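Local coordinates for propionate kinase (Francisella tularensis subsp. tularensis, PDB 3KHY), which probably transfers phosphate from ATP to acetate or propionate to give the acyl phosphate, and can run in reverse, as a homodimeric kinase of the acetokinase family, at residues G90-K95 with K108-L113; I207-D212 with I309-L314; S240-I245 with T254-M259; F296-A301 with I335-N340. All blocks are in the same frame, centred on the assembly; numbering follows the deposited sequence.

Contact 1: G90-K95 with K108-L113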
loop_
_atom_site.group_PDB
_atom_site.type_symbol
_atom_site.label_atom_id
_atom_site.label_comp_id
_atom_site.label_asym_id
_atom_site.label_seq_id
_atom_site.Cartn_x
_atom_site.Cartn_y
_atom_site.Cartn_z
ATOM N N GLY A 90 -1.387 -20.805 -2.967
ATOM C CA GLY A 90 -1.774 -20.495 -1.597
ATOM C C GLY A 90 -0.653 -20.764 -0.611
ATOM O O GLY A 90 0.523 -20.567 -0.923
ATOM N N GLN A 91 -1.014 -21.230 0.578
ATOM C CA GLN A 91 -0.012 -21.588 1.576
ATOM C C GLN A 91 0.381 -23.056 1.494
ATOM O O GLN A 91 1.229 -23.515 2.252
ATOM C CB GLN A 91 -0.497 -21.243 2.985
ATOM C CG GLN A 91 -0.531 -19.750 3.260
ATOM C CD GLN A 91 -0.723 -19.442 4.729
ATOM O OE1 GLN A 91 -1.854 -19.339 5.210
ATOM N NE2 GLN A 91 0.383 -19.298 5.454
ATOM N N TYR A 92 -0.222 -23.782 0.559
ATOM C CA TYR A 92 0.073 -25.197 0.373
ATOM C C TYR A 92 1.450 -25.456 -0.222
ATOM O O TYR A 92 2.086 -26.455 0.099
ATOM C CB TYR A 92 -0.957 -25.843 -0.552
ATOM C CG TYR A 92 -2.348 -25.939 0.017
ATOM C CD1 TYR A 92 -2.665 -26.904 0.967
ATOM C CD2 TYR A 92 -3.355 -25.089 -0.419
ATOM C CE1 TYR A 92 -3.946 -27.007 1.484
ATOM C CE2 TYR A 92 -4.635 -25.182 0.091
ATOM C CZ TYR A 92 -4.926 -26.144 1.042
ATOM O OH TYR A 92 -6.199 -26.240 1.551
ATOM N N PHE A 93 1.899 -24.585 -1.122
ATOM C CA PHE A 93 3.105 -24.889 -1.884
ATOM C C PHE A 93 4.194 -23.843 -1.732
ATOM O O PHE A 93 4.018 -22.689 -2.132
ATOM C CB PHE A 93 2.772 -25.066 -3.359
ATOM C CG PHE A 93 1.819 -26.199 -3.635
ATOM C CD1 PHE A 93 2.257 -27.509 -3.595
ATOM C CD2 PHE A 93 0.492 -25.953 -3.942
ATOM C CE1 PHE A 93 1.385 -28.561 -3.855
ATOM C CE2 PHE A 93 -0.384 -27.005 -4.209
ATOM C CZ PHE A 93 0.070 -28.305 -4.166
ATOM N N SER A 94 5.323 -24.262 -1.167
ATOM C CA SER A 94 6.478 -23.388 -1.006
ATOM C C SER A 94 7.592 -23.817 -1.953
ATOM O O SER A 94 8.696 -23.276 -1.909
ATOM C CB SER A 94 6.973 -23.444 0.439
ATOM O OG SER A 94 7.388 -24.759 0.753
ATOM N N LYS A 95 7.299 -24.796 -2.802
ATOM C CA LYS A 95 8.249 -25.258 -3.802
ATOM C C LYS A 95 7.500 -26.028 -4.876
ATOM O O LYS A 95 6.316 -26.323 -4.721
ATOM C CB LYS A 95 9.283 -26.175 -3.150
ATOM C CG LYS A 95 8.650 -27.357 -2.450
ATOM C CD LYS A 95 9.676 -28.273 -1.800
ATOM C CE LYS A 95 8.980 -29.392 -1.044
ATOM N NZ LYS A 95 9.926 -30.202 -0.228
ATOM N N LYS A 108 -6.455 -27.730 -6.469
ATOM C CA LYS A 108 -7.883 -27.490 -6.602
ATOM C C LYS A 108 -8.404 -26.622 -5.451
ATOM O O LYS A 108 -9.324 -25.832 -5.630
ATOM C CB LYS A 108 -8.636 -28.822 -6.661
ATOM C CG LYS A 108 -10.152 -28.698 -6.586
ATOM C CD LYS A 108 -10.840 -30.059 -6.688
ATOM C CE LYS A 108 -10.939 -30.555 -8.132
ATOM N NZ LYS A 108 -9.619 -30.836 -8.777
ATOM N N ALA A 109 -7.809 -26.764 -4.272
ATOM C CA ALA A 109 -8.252 -25.997 -3.110
ATOM C C ALA A 109 -7.860 -24.525 -3.223
ATOM O O ALA A 109 -8.366 -23.685 -2.476
ATOM C CB ALA A 109 -7.714 -26.604 -1.825
ATOM N N CYS A 110 -6.981 -24.217 -4.177
ATOM C CA CYS A 110 -6.498 -22.850 -4.389
ATOM C C CYS A 110 -7.319 -22.114 -5.451
ATOM O O CYS A 110 -7.022 -20.971 -5.791
ATOM C CB CYS A 110 -5.023 -22.866 -4.812
ATOM S SG CYS A 110 -3.870 -23.411 -3.527
ATOM N N ILE A 111 -8.344 -22.775 -5.976
ATOM C CA ILE A 111 -9.198 -22.167 -6.988
ATOM C C ILE A 111 -9.726 -20.796 -6.560
ATOM O O ILE A 111 -9.682 -19.844 -7.340
ATOM C CB ILE A 111 -10.395 -23.076 -7.339
ATOM C CG1 ILE A 111 -9.914 -24.378 -7.977
ATOM C CG2 ILE A 111 -11.343 -22.362 -8.282
ATOM C CD1 ILE A 111 -9.329 -24.201 -9.338
ATOM N N ALA A 112 -10.224 -20.693 -5.327
ATOM C CA ALA A 112 -10.757 -19.422 -4.832
ATOM C C ALA A 112 -9.718 -18.289 -4.888
ATOM O O ALA A 112 -10.072 -17.115 -5.029
ATOM C CB ALA A 112 -11.287 -19.582 -3.419
ATOM N N LEU A 113 -8.441 -18.639 -4.775
ATOM C CA LEU A 113 -7.382 -17.633 -4.832
ATOM C C LEU A 113 -7.091 -17.159 -6.266
ATOM O O LEU A 113 -6.593 -16.055 -6.462
ATOM C CB LEU A 113 -6.113 -18.130 -4.125
ATOM C CG LEU A 113 -6.328 -18.372 -2.622
ATOM C CD1 LEU A 113 -5.138 -19.076 -1.954
ATOM C CD2 LEU A 113 -6.653 -17.061 -1.908
#
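G90 and C110 bring the two backbones together, their CA atoms 6.0 Å apart, where the loop that follows strand 79-86 of the eight-stranded sheet passes the C-terminal end of helix 101-109. SG of C110 touches two partners, the backbone N of G90 and the ring of Y92. It lies 3.6 Å from N of G90, a packing contact, since that N-H is hydrogen-bonded to ND1 of H88. At the ring edge, near the plane, SG is 3.6 Å from CD2 of Y92; its line to the Y92 ring centroid, 4.8 Å long, is 74° off the normal, a Cys sulfur-aromatic contact made at the rim. The C110 side chain gets there with SG anti to its own carbonyl carbon (chi1 -68°). Farther out along the same ring, CB of A109 packs obliquely, within 3.7 Å of OH of Y92. CD1 of L113 packs 3.7 Å from CA of G90. G90 has positive phi (50°), and a CB here would sit tightly against both L113 CD1 and C110 SG, so the bare CA allows the close approach. The bond from L113 N to C110 O (2.9 Å) closes the turn between the two residues whose side chains meet G90. The side chain of D142, the predicted proton donor/acceptor, is about 10 Å from G90, so this loop probably borders the active site. No hydrogen bond crosses between the segments; a thiol, methyl groups, a ring edge and the bare backbone of G90 join them, so the hold comes from shape and dispersion.

Contact 2: I207-D212 with I309-L314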
loop_
_atom_site.group_PDB
_atom_site.type_symbol
_atom_site.label_atom_id
_atom_site.label_comp_id
_atom_site.label_asym_id
_atom_site.label_seq_id
_atom_site.Cartn_x
_atom_site.Cartn_y
_atom_site.Cartn_z
ATOM N N ILE A 207 8.001 -5.954 -7.306
ATOM C CA ILE A 207 9.347 -5.771 -6.789
ATOM C C ILE A 207 9.519 -6.610 -5.518
ATOM O O ILE A 207 8.591 -6.761 -4.725
ATOM C CB ILE A 207 9.634 -4.274 -6.562
ATOM C CG1 ILE A 207 11.059 -4.065 -6.047
ATOM C CG2 ILE A 207 8.598 -3.639 -5.599
ATOM C CD1 ILE A 207 11.448 -2.602 -6.086
ATOM N N THR A 208 10.690 -7.201 -5.351
ATOM C CA THR A 208 10.887 -8.153 -4.269
ATOM C C THR A 208 12.188 -7.886 -3.543
ATOM O O THR A 208 13.201 -7.580 -4.175
ATOM C CB THR A 208 10.896 -9.584 -4.811
ATOM O OG1 THR A 208 9.605 -9.874 -5.372
ATOM C CG2 THR A 208 11.218 -10.597 -3.706
ATOM N N ALA A 209 12.148 -7.991 -2.215
ATOM C CA ALA A 209 13.359 -7.920 -1.409
ATOM C C ALA A 209 13.845 -9.342 -1.139
ATOM O O ALA A 209 13.158 -10.131 -0.487
ATOM C CB ALA A 209 13.086 -7.187 -0.077
ATOM N N VAL A 210 15.032 -9.649 -1.636
ATOM C CA VAL A 210 15.623 -10.980 -1.511
ATOM C C VAL A 210 16.838 -10.928 -0.581
ATOM O O VAL A 210 17.819 -10.234 -0.856
ATOM C CB VAL A 210 16.028 -11.526 -2.880
ATOM C CG1 VAL A 210 16.774 -12.863 -2.739
ATOM C CG2 VAL A 210 14.786 -11.684 -3.774
ATOM N N VAL A 211 16.757 -11.644 0.535
ATOM C CA VAL A 211 17.836 -11.657 1.519
ATOM C C VAL A 211 18.414 -13.065 1.594
ATOM O O VAL A 211 17.679 -14.037 1.763
ATOM C CB VAL A 211 17.334 -11.208 2.907
ATOM C CG1 VAL A 211 18.449 -11.294 3.936
ATOM C CG2 VAL A 211 16.791 -9.772 2.827
ATOM N N ASP A 212 19.722 -13.165 1.425
ATOM C CA ASP A 212 20.398 -14.463 1.342
ATOM C C ASP A 212 19.638 -15.449 0.445
ATOM O O ASP A 212 19.482 -16.623 0.789
ATOM C CB ASP A 212 20.611 -15.075 2.734
ATOM C CG ASP A 212 21.724 -16.128 2.743
ATOM O OD1 ASP A 212 22.658 -16.011 1.921
ATOM O OD2 ASP A 212 21.678 -17.061 3.572
ATOM N N ILE A 309 15.358 -1.225 4.257
ATOM C CA ILE A 309 15.396 -1.667 5.659
ATOM C C ILE A 309 15.938 -3.076 5.851
ATOM O O ILE A 309 16.459 -3.392 6.926
ATOM C CB ILE A 309 14.017 -1.641 6.355
ATOM C CG1 ILE A 309 13.046 -2.599 5.655
ATOM C CG2 ILE A 309 13.465 -0.238 6.443
ATOM C CD1 ILE A 309 11.776 -2.856 6.469
ATOM N N TYR A 310 15.801 -3.930 4.836
ATOM C CA TYR A 310 16.183 -5.343 4.991
ATOM C C TYR A 310 17.671 -5.635 4.826
ATOM O O TYR A 310 18.099 -6.780 4.996
ATOM C CB TYR A 310 15.415 -6.242 4.021
ATOM C CG TYR A 310 13.917 -6.145 4.176
ATOM C CD1 TYR A 310 13.289 -6.585 5.343
ATOM C CD2 TYR A 310 13.125 -5.609 3.154
ATOM C CE1 TYR A 310 11.915 -6.488 5.495
ATOM C CE2 TYR A 310 11.749 -5.506 3.300
ATOM C CZ TYR A 310 11.150 -5.949 4.476
ATOM O OH TYR A 310 9.782 -5.859 4.632
ATOM N N PHE A 311 18.465 -4.620 4.501
ATOM C CA PHE A 311 19.834 -4.890 4.081
ATOM C C PHE A 311 20.891 -4.169 4.896
ATOM O O PHE A 311 20.916 -2.941 4.943
ATOM C CB PHE A 311 20.007 -4.530 2.594
ATOM C CG PHE A 311 19.082 -5.286 1.681
ATOM C CD1 PHE A 311 19.418 -6.560 1.231
ATOM C CD2 PHE A 311 17.882 -4.728 1.271
ATOM C CE1 PHE A 311 18.570 -7.276 0.397
ATOM C CE2 PHE A 311 17.027 -5.437 0.421
ATOM C CZ PHE A 311 17.378 -6.711 -0.015
ATOM N N ASN A 312 21.777 -4.939 5.521
ATOM C CA ASN A 312 22.984 -4.362 6.082
ATOM C C ASN A 312 23.836 -3.865 4.922
ATOM O O ASN A 312 24.373 -2.759 4.949
ATOM C CB ASN A 312 23.760 -5.399 6.889
ATOM C CG ASN A 312 25.041 -4.835 7.464
ATOM O OD1 ASN A 312 25.016 -3.907 8.273
ATOM N ND2 ASN A 312 26.172 -5.389 7.045
ATOM N N LYS A 313 23.935 -4.698 3.896
ATOM C CA LYS A 313 24.664 -4.360 2.680
ATOM C C LYS A 313 23.868 -4.824 1.470
ATOM O O LYS A 313 23.712 -6.027 1.240
ATOM C CB LYS A 313 26.042 -5.026 2.685
ATOM C CG LYS A 313 26.871 -4.790 1.419
ATOM C CD LYS A 313 28.242 -5.452 1.551
ATOM C CE LYS A 313 29.004 -5.463 0.231
ATOM N NZ LYS A 313 30.196 -6.375 0.280
ATOM N N LEU A 314 23.355 -3.877 0.694
ATOM C CA LEU A 314 22.646 -4.227 -0.536
ATOM C C LEU A 314 23.637 -4.612 -1.622
ATOM O O LEU A 314 24.514 -3.817 -1.949
ATOM C CB LEU A 314 21.796 -3.044 -1.017
ATOM C CG LEU A 314 21.080 -3.265 -2.351
ATOM C CD1 LEU A 314 19.972 -4.295 -2.173
ATOM C CD2 LEU A 314 20.516 -1.949 -2.924
#
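F311 points its ring edge at strand 205-211: CE1 comes 3.3 Å from the carbonyl O of V210, which lies in the plane of the ring, so the aromatic C-H edge faces the oxygen. CG2 of V211, the branch anti to its own carbonyl carbon (CG1 is anti to N, chi1 177°), approaches that ring obliquely, 3.9 Å from CE1 of F311, and packs 4.0 Å from CB of Y310. Two residues earlier on the strand, CB of A209 lies 3.6 Å from CD2 of Y310. A209 and V211 both turn toward the 309-314 loop, while V210 turns away and offers its backbone. The strand is second from the edge of the five-stranded mixed sheet, in a protein of the actin-like ATPase clan, and the loop leads from helix 287-307 into strand 316-320 of that sheet. Both faces of the F311 ring are covered from within its own segment: CB of Y310 toward the rim of one, CD1 of L314 3.9 Å above the centre of the other. Farther out, the hydroxyl of Y310 is hydrogen-bonded to OD2 of D217 on the neighbouring strand 214-218, and Y310 packs on K302 of the second subunit.

Contact 3: S240-I245 with T254-M259; sequences SIFAYI and TEITNM
I256 has the most surface buried here, and it is met by three residues of helix 241-249. Its CG2 methyl sits over one face of the F242 ring, offset toward the rim, 3.8 Å from the ring centroid and 22° off the normal, a CH-pi contact. The same methyl touches CD1 of I241 at 3.9 Å. The other branch of I256 takes a separate path: CG1 runs 3.8 Å from CG2 of I245, and CD1 reaches the carbonyl O of F242 at 3.6 Å. CG1 beside the backbone N of I256 and CG2 anti to it (chi1 -60°) give the two branches these separate partners. Two consecutive helices joined by a short loop pack obliquely here; the segment axes come within 10.4 Å, with 123° between their directions, and W251 of that loop packs on I245, I256 and M259. F242, next in buried surface, also has T257 OG1 in the plane of its ring at the edge, 3.6 Å from CE1, though the hydrogen bond of that hydroxyl goes to the carbonyl O of V253. I245 completes the contact by meeting selenomethionine M259 tip to tip, CD1 to CE at 3.6 Å, the M259 chain being bent at chi2 and chi3. Outward from here lies the dimer interface: F242 stacks on F242 of the second subunit, while T257 packs on A243 of that subunit and M259 on its L162.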
loop_
_atom_site.group_PDB
_atom_site.type_symbol
_atom_site.label_atom_id
_atom_site.label_comp_id
_atom_site.label_asym_id
_atom_site.label_seq_id
_atom_site.Cartn_x
_atom_site.Cartn_y
_atom_site.Cartn_z
ATOM N N SER A 240 -10.826 2.419 0.395
ATOM C CA SER A 240 -12.022 3.270 0.476
ATOM C C SER A 240 -12.632 3.596 -0.875
ATOM O O SER A 240 -13.749 4.128 -0.941
ATOM C CB SER A 240 -11.687 4.604 1.143
ATOM O OG SER A 240 -11.077 4.414 2.390
ATOM N N ILE A 241 -11.898 3.345 -1.956
ATOM C CA ILE A 241 -12.427 3.702 -3.266
ATOM C C ILE A 241 -13.644 2.849 -3.635
ATOM O O ILE A 241 -14.462 3.266 -4.448
ATOM C CB ILE A 241 -11.362 3.675 -4.404
ATOM C CG1 ILE A 241 -10.715 2.300 -4.543
ATOM C CG2 ILE A 241 -10.290 4.733 -4.168
ATOM C CD1 ILE A 241 -11.433 1.386 -5.504
ATOM N N PHE A 242 -13.770 1.669 -3.031
ATOM C CA PHE A 242 -14.886 0.796 -3.368
ATOM C C PHE A 242 -16.205 1.408 -2.901
ATOM O O PHE A 242 -17.144 1.525 -3.680
ATOM C CB PHE A 242 -14.687 -0.613 -2.813
ATOM C CG PHE A 242 -13.771 -1.467 -3.661
ATOM C CD1 PHE A 242 -14.285 -2.394 -4.550
ATOM C CD2 PHE A 242 -12.401 -1.313 -3.587
ATOM C CE1 PHE A 242 -13.429 -3.176 -5.346
ATOM C CE2 PHE A 242 -11.544 -2.092 -4.379
ATOM C CZ PHE A 242 -12.066 -3.020 -5.252
ATOM N N ALA A 243 -16.257 1.830 -1.641
ATOM C CA ALA A 243 -17.476 2.441 -1.105
ATOM C C ALA A 243 -17.770 3.758 -1.814
ATOM O O ALA A 243 -18.924 4.090 -2.088
ATOM C CB ALA A 243 -17.369 2.646 0.419
ATOM N N TYR A 244 -16.722 4.512 -2.121
ATOM C CA TYR A 244 -16.925 5.767 -2.816
ATOM C C TYR A 244 -17.603 5.566 -4.179
ATOM O O TYR A 244 -18.620 6.189 -4.487
ATOM C CB TYR A 244 -15.614 6.536 -2.970
ATOM C CG TYR A 244 -15.835 7.855 -3.667
ATOM C CD1 TYR A 244 -15.735 7.957 -5.044
ATOM C CD2 TYR A 244 -16.191 8.987 -2.948
ATOM C CE1 TYR A 244 -15.955 9.161 -5.682
ATOM C CE2 TYR A 244 -16.412 10.189 -3.575
ATOM C CZ TYR A 244 -16.292 10.273 -4.938
ATOM O OH TYR A 244 -16.519 11.477 -5.558
ATOM N N ILE A 245 -17.053 4.681 -4.990
ATOM C CA ILE A 245 -17.635 4.425 -6.305
ATOM C C ILE A 245 -19.009 3.757 -6.227
ATOM O O ILE A 245 -19.943 4.170 -6.904
ATOM C CB ILE A 245 -16.678 3.605 -7.184
ATOM C CG1 ILE A 245 -15.429 4.449 -7.491
ATOM C CG2 ILE A 245 -17.381 3.164 -8.469
ATOM C CD1 ILE A 245 -14.352 3.701 -8.247
ATOM N N THR A 254 -17.733 -6.098 -8.829
ATOM C CA THR A 254 -17.155 -6.695 -10.024
ATOM C C THR A 254 -16.720 -5.628 -11.018
ATOM O O THR A 254 -15.645 -5.722 -11.617
ATOM C CB THR A 254 -18.167 -7.651 -10.699
ATOM O OG1 THR A 254 -18.429 -8.755 -9.826
ATOM C CG2 THR A 254 -17.623 -8.172 -12.015
ATOM N N GLU A 255 -17.560 -4.615 -11.201
ATOM C CA GLU A 255 -17.236 -3.535 -12.126
ATOM C C GLU A 255 -16.060 -2.710 -11.607
ATOM O O GLU A 255 -15.190 -2.312 -12.366
ATOM C CB GLU A 255 -18.454 -2.641 -12.364
ATOM C CG GLU A 255 -19.539 -3.310 -13.204
ATOM C CD GLU A 255 -20.874 -2.587 -13.138
ATOM O OE1 GLU A 255 -21.150 -1.906 -12.124
ATOM O OE2 GLU A 255 -21.655 -2.712 -14.102
ATOM N N ILE A 256 -16.041 -2.442 -10.311
ATOM C CA ILE A 256 -14.940 -1.674 -9.737
ATOM C C ILE A 256 -13.636 -2.459 -9.868
ATOM O O ILE A 256 -12.619 -1.907 -10.233
ATOM C CB ILE A 256 -15.184 -1.319 -8.259
ATOM C CG1 ILE A 256 -16.454 -0.475 -8.129
ATOM C CG2 ILE A 256 -13.980 -0.539 -7.697
ATOM C CD1 ILE A 256 -16.950 -0.337 -6.710
ATOM N N THR A 257 -13.682 -3.753 -9.582
ATOM C CA THR A 257 -12.484 -4.579 -9.632
ATOM C C THR A 257 -11.986 -4.711 -11.068
ATOM O O THR A 257 -10.774 -4.686 -11.327
ATOM C CB THR A 257 -12.739 -5.985 -9.044
ATOM O OG1 THR A 257 -13.158 -5.871 -7.677
ATOM C CG2 THR A 257 -11.467 -6.839 -9.106
ATOM N N ASN A 258 -12.919 -4.851 -12.007
ATOM C CA ASN A 258 -12.552 -4.905 -13.419
ATOM C C ASN A 258 -11.864 -3.618 -13.850
ATOM O O ASN A 258 -10.885 -3.643 -14.591
ATOM C CB ASN A 258 -13.773 -5.152 -14.301
ATOM C CG ASN A 258 -13.429 -5.114 -15.773
ATOM O OD1 ASN A 258 -13.716 -4.135 -16.467
ATOM N ND2 ASN A 258 -12.778 -6.171 -16.255
HETATM N N MSE A 259 -12.386 -2.491 -13.377
HETATM C CA MSE A 259 -11.789 -1.188 -13.674
HETATM C C MSE A 259 -10.344 -1.114 -13.183
HETATM O O MSE A 259 -9.457 -0.616 -13.894
HETATM C CB MSE A 259 -12.619 -0.062 -13.046
HETATM C CG MSE A 259 -12.042 1.329 -13.257
HETATM SE SE MSE A 259 -10.809 1.849 -11.825
HETATM C CE MSE A 259 -12.113 1.898 -10.357
#

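Contact 4: F296-A301 with I335-N340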
loop_
_atom_site.group_PDB
_atom_site.type_symbol
_atom_site.label_atom_id
_atom_site.label_comp_id
_atom_site.label_asym_id
_atom_site.label_seq_id
_atom_site.Cartn_x
_atom_site.Cartn_y
_atom_site.Cartn_z
ATOM N N PHE A 296 4.513 6.084 -12.374
ATOM C CA PHE A 296 5.082 4.733 -12.438
ATOM C C PHE A 296 6.469 4.689 -11.795
ATOM O O PHE A 296 6.737 3.865 -10.916
ATOM C CB PHE A 296 5.131 4.328 -13.914
ATOM C CG PHE A 296 5.760 2.986 -14.205
ATOM C CD1 PHE A 296 7.139 2.844 -14.261
ATOM C CD2 PHE A 296 4.964 1.896 -14.549
ATOM C CE1 PHE A 296 7.720 1.631 -14.576
ATOM C CE2 PHE A 296 5.537 0.674 -14.875
ATOM C CZ PHE A 296 6.919 0.539 -14.892
ATOM N N SER A 297 7.356 5.582 -12.223
ATOM C CA SER A 297 8.743 5.533 -11.767
ATOM C C SER A 297 8.869 5.839 -10.283
ATOM O O SER A 297 9.661 5.221 -9.587
ATOM C CB SER A 297 9.613 6.511 -12.565
ATOM O OG SER A 297 9.578 6.214 -13.955
ATOM N N HIS A 298 8.106 6.821 -9.813
ATOM C CA HIS A 298 8.161 7.204 -8.398
ATOM C C HIS A 298 7.695 6.073 -7.496
ATOM O O HIS A 298 8.254 5.838 -6.421
ATOM C CB HIS A 298 7.306 8.434 -8.150
ATOM C CG HIS A 298 7.367 8.921 -6.740
ATOM N ND1 HIS A 298 8.481 9.545 -6.220
ATOM C CD2 HIS A 298 6.461 8.865 -5.738
ATOM C CE1 HIS A 298 8.257 9.854 -4.955
ATOM N NE2 HIS A 298 7.037 9.458 -4.641
ATOM N N ARG A 299 6.667 5.349 -7.927
ATOM C CA ARG A 299 6.199 4.242 -7.104
ATOM C C ARG A 299 7.268 3.148 -7.003
ATOM O O ARG A 299 7.518 2.621 -5.909
ATOM C CB ARG A 299 4.870 3.660 -7.595
ATOM C CG ARG A 299 4.354 2.613 -6.600
ATOM C CD ARG A 299 2.932 2.176 -6.837
ATOM N NE ARG A 299 1.973 3.281 -6.958
ATOM C CZ ARG A 299 0.735 3.093 -7.398
ATOM N NH1 ARG A 299 0.352 1.859 -7.723
ATOM N NH2 ARG A 299 -0.107 4.115 -7.524
ATOM N N VAL A 300 7.937 2.836 -8.114
ATOM C CA VAL A 300 9.034 1.856 -8.037
ATOM C C VAL A 300 10.112 2.357 -7.071
ATOM O O VAL A 300 10.609 1.601 -6.231
ATOM C CB VAL A 300 9.701 1.588 -9.413
ATOM C CG1 VAL A 300 10.930 0.650 -9.247
ATOM C CG2 VAL A 300 8.690 1.010 -10.409
ATOM N N ALA A 301 10.494 3.626 -7.205
ATOM C CA ALA A 301 11.503 4.195 -6.318
ATOM C C ALA A 301 11.084 4.138 -4.848
ATOM O O ALA A 301 11.908 3.836 -3.989
ATOM C CB ALA A 301 11.848 5.626 -6.725
ATOM N N ILE A 335 16.116 5.615 -11.308
ATOM C CA ILE A 335 17.356 5.842 -10.560
ATOM C C ILE A 335 17.508 7.322 -10.202
ATOM O O ILE A 335 17.989 7.686 -9.119
ATOM C CB ILE A 335 18.568 5.317 -11.356
ATOM C CG1 ILE A 335 18.455 3.798 -11.522
ATOM C CG2 ILE A 335 19.887 5.713 -10.687
ATOM C CD1 ILE A 335 18.313 3.036 -10.210
ATOM N N SER A 336 17.084 8.185 -11.116
ATOM C CA SER A 336 17.039 9.617 -10.843
ATOM C C SER A 336 16.299 9.896 -9.532
ATOM O O SER A 336 16.738 10.706 -8.708
ATOM C CB SER A 336 16.338 10.343 -11.994
ATOM O OG SER A 336 16.369 11.736 -11.787
ATOM N N LYS A 337 15.179 9.213 -9.331
ATOM C CA LYS A 337 14.373 9.454 -8.136
ATOM C C LYS A 337 14.993 8.852 -6.875
ATOM O O LYS A 337 14.551 9.132 -5.768
ATOM C CB LYS A 337 12.938 8.958 -8.362
ATOM C CG LYS A 337 12.181 9.865 -9.345
ATOM C CD LYS A 337 10.810 9.338 -9.723
ATOM C CE LYS A 337 9.982 10.434 -10.413
ATOM N NZ LYS A 337 10.677 11.072 -11.584
ATOM N N LEU A 338 16.012 8.015 -7.056
ATOM C CA LEU A 338 16.692 7.359 -5.944
ATOM C C LEU A 338 18.031 8.041 -5.615
ATOM O O LEU A 338 18.845 7.501 -4.879
ATOM C CB LEU A 338 16.925 5.880 -6.258
ATOM C CG LEU A 338 15.648 5.027 -6.197
ATOM C CD1 LEU A 338 15.835 3.696 -6.934
ATOM C CD2 LEU A 338 15.184 4.796 -4.761
ATOM N N ALA A 339 18.228 9.242 -6.139
ATOM C CA ALA A 339 19.479 9.970 -5.931
ATOM C C ALA A 339 19.848 10.115 -4.447
ATOM O O ALA A 339 21.004 9.943 -4.078
ATOM C CB ALA A 339 19.420 11.341 -6.610
ATOM N N ASN A 340 18.874 10.422 -3.594
ATOM C CA ASN A 340 19.185 10.662 -2.181
ATOM C C ASN A 340 19.563 9.396 -1.422
ATOM O O ASN A 340 20.006 9.460 -0.269
ATOM C CB ASN A 340 18.036 11.383 -1.468
ATOM C CG ASN A 340 17.807 12.780 -2.007
ATOM O OD1 ASN A 340 18.759 13.502 -2.311
ATOM N ND2 ASN A 340 16.537 13.177 -2.113
#
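K337 lays its aliphatic chain across helix 287-307, its CD 3.7 Å from CA of H298 and 3.9 Å from CB of that residue. Relative to the imidazole of H298, CD is at the edge, near the ring plane, so the lysine passes beside the ring. The chain is extended through chi3 (166°) and then bends at chi4 (53°), which turns NZ aside; there it forms a salt bridge with OE1 of E294 and a hydrogen bond with OD1 of N333, the first one turn before H298 on helix 287-307 and the second one turn before K337 on helix 328-337. Closer to the backbone, CB of K337 rests 3.9 Å from CB of A301, and the same alanine methyl touches CG of L338, also at 3.9 Å. The A301 methyl therefore touches two consecutive side chains. L338 adds a further touch through CD2, 3.5 Å from the carbonyl O of A301. S297 takes a smaller share, its CB 4.2 Å from CD of K337, while its OG bonds back to the carbonyl O of I293. The S297 side chain is about 6 Å from that of M275, a predicted ATP-binding residue, so helix 287-307 probably lies beside the nucleotide site. NE2 of H298 is hydrogen-bonded to the Y310 hydroxyl of the second subunit. The contact thus joins the long helix 287-307 to the C-terminal end of helix 328-337, beside strand 316-320, where L338 packs on L317, with the second subunit reaching H298 and A301.

Overall arrangement
All four contacts are mainly buried, and all touch the second subunit; contacts 2, 3 and 4 have no exposed touching residue, while contact 1 has two, Y92 and A109. Contact 1 lies beside the eight-stranded sheet, joining a loop to a helix end. Contacts 2 and 4 share elements: helix 287-307 carries one side of contact 4 and leads into the loop of contact 2, and they pack together where CD1 of I207 meets the carbonyl O of V300. Contact 3 is a helix pair at the dimer interface. None has a hydrogen bond between its segments; sulfur and ring edge mark contact 1, aromatic rings contact 2, isoleucines and a phenylalanine face contact 3, a lysine chain contact 4.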